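Local structure of PKD domain (Vibrio anguillarum, 6AEM) at residues A[4-9]-A[29-34]. The protein is the first polycystic-kidney-disease domain of the protease Epp, a small beta-sandwich module that binds calcium specifically and whose wider role is not established. Sequence-based numbering, arbitrary orientation.
Sequences ENQAPV and DEDGEL. With CA (calcium ion), chain C; ZN (zinc ion), chain D; ZN (zinc ion), chain E.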
# COMPACT_ATOMS: atom_id res chain seq x y z
N GLU A 4 2.79 17.44 19.70
CA GLU A 4 1.50 17.40 19.06
C GLU A 4 1.70 17.04 17.60
O GLU A 4 0.97 17.49 16.72
CB GLU A 4 0.85 18.76 19.15
CG GLU A 4 1.82 19.87 18.83
CD GLU A 4 1.09 21.17 18.56
OE1 GLU A 4 0.00 21.35 19.15
OE2 GLU A 4 1.59 21.97 17.74
N ASN A 5 2.69 16.19 17.34
CA ASN A 5 2.81 15.59 16.02
C ASN A 5 1.51 14.92 15.60
O ASN A 5 0.86 14.22 16.39
CB ASN A 5 3.90 14.54 16.04
CG ASN A 5 4.06 13.86 14.71
OD1 ASN A 5 4.01 14.51 13.65
ND2 ASN A 5 4.21 12.54 14.74
N GLN A 6 1.13 15.12 14.34
CA GLN A 6 0.05 14.35 13.73
C GLN A 6 0.63 13.09 13.09
O GLN A 6 1.61 13.18 12.35
CB GLN A 6 -0.68 15.21 12.69
CG GLN A 6 -1.28 16.50 13.25
CD GLN A 6 -1.97 17.34 12.17
OE1 GLN A 6 -2.77 16.84 11.36
NE2 GLN A 6 -1.63 18.62 12.13
N ALA A 7 0.05 11.93 13.42
CA ALA A 7 0.49 10.69 12.78
C ALA A 7 0.16 10.77 11.28
O ALA A 7 -0.80 11.43 10.87
CB ALA A 7 -0.23 9.49 13.40
N PRO A 8 0.98 10.15 10.44
CA PRO A 8 0.78 10.26 9.00
C PRO A 8 -0.51 9.58 8.57
O PRO A 8 -1.08 8.72 9.25
CB PRO A 8 2.03 9.56 8.44
CG PRO A 8 2.39 8.56 9.50
CD PRO A 8 2.09 9.25 10.80
N VAL A 9 -0.94 9.96 7.38
CA VAL A 9 -2.14 9.42 6.73
C VAL A 9 -1.70 8.39 5.69
O VAL A 9 -0.98 8.73 4.75
CB VAL A 9 -2.95 10.53 6.05
CG1 VAL A 9 -4.17 9.93 5.35
CG2 VAL A 9 -3.38 11.59 7.05
N ASP A 29 1.84 13.27 5.15
CA ASP A 29 1.90 13.74 6.53
C ASP A 29 1.49 15.21 6.55
O ASP A 29 2.11 16.04 5.88
CB ASP A 29 3.31 13.54 7.08
CG ASP A 29 3.40 13.69 8.59
OD1 ASP A 29 2.44 13.33 9.28
OD2 ASP A 29 4.46 14.13 9.09
N GLU A 30 0.46 15.54 7.34
CA GLU A 30 -0.11 16.89 7.34
C GLU A 30 0.87 17.92 7.87
O GLU A 30 0.77 19.10 7.49
CB GLU A 30 -1.36 16.99 8.23
CG GLU A 30 -2.51 16.00 8.02
CD GLU A 30 -3.18 16.15 6.66
OE1 GLU A 30 -2.58 16.79 5.80
OE2 GLU A 30 -4.33 15.67 6.48
N ASP A 31 1.76 17.52 8.77
CA ASP A 31 2.65 18.43 9.49
C ASP A 31 4.12 18.05 9.32
O ASP A 31 4.94 18.42 10.16
CB ASP A 31 2.30 18.49 10.98
CG ASP A 31 2.46 17.17 11.71
OD1 ASP A 31 2.65 16.13 11.05
OD2 ASP A 31 2.37 17.19 12.96
N GLY A 32 4.44 17.18 8.39
CA GLY A 32 5.83 16.78 8.21
C GLY A 32 6.04 16.09 6.88
O GLY A 32 5.44 16.47 5.87
N GLU A 33 6.82 15.01 6.90
CA GLU A 33 7.12 14.27 5.68
C GLU A 33 7.08 12.78 5.97
O GLU A 33 7.30 12.35 7.10
CB GLU A 33 8.53 14.61 5.15
CG GLU A 33 8.75 16.11 4.84
CD GLU A 33 7.94 16.64 3.65
OE1 GLU A 33 7.41 15.84 2.87
OE2 GLU A 33 7.86 17.88 3.47
N LEU A 34 6.81 12.00 4.94
CA LEU A 34 6.93 10.54 5.00
C LEU A 34 8.36 10.13 4.72
O LEU A 34 8.98 10.65 3.79
CB LEU A 34 6.02 9.87 3.98
CG LEU A 34 4.53 10.15 4.20
CD1 LEU A 34 3.69 9.34 3.20
CD2 LEU A 34 4.08 9.88 5.63
CA CA C . 3.59 14.00 11.38
ZN ZN D . -4.48 15.29 4.50
ZN ZN E . 7.31 18.11 1.35
O HOH W 1 1.67 19.20 14.28
O HOH W 2 -0.35 13.77 9.37
O HOH W 3 6.46 16.61 0.68
O HOH W 4 5.78 14.94 11.54
O HOH W 5 5.12 18.27 1.34
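Asp31 lays its carboxylate against the start of the Gln6 side chain, OD2 lying 3.6 Å from Gln6 CB, and splits its two oxygens between a metal and the backbone. OD1 binds the calcium ion at 2.4 Å. OD2 accepts a nearly straight hydrogen bond from Gln6 N (2.8 Å, 174°), which meets it on the syn side but 31° out of the carboxylate plane. Gln6, anchored through its N, turns its own carbonyl O to the calcium, joined there by Asn5 OD1. With CG anti to the backbone N (chi1 -167°), Asp29 reaches the ion from the other segment and chelates it through both oxygens, each at 2.5 Å. Asp29 OD1 also takes a hydrogen bond from a water, which donates to Ala7 O and accepts from Glu30 N. Beyond the polar cluster, Pro8 CB presses on Leu34 CD2 at a tight 3.5 Å. Glu30, whose CB touches Gln6 OE1, has its chain bent at chi2 and binds a zinc ion through OE2 together with His28. Asp70 and another water complete the seven-oxygen calcium site, which draws ligands from both the N-terminal segment and the Asp29–Gly32 type I turn and so joins them at one end of the PKD beta sandwich.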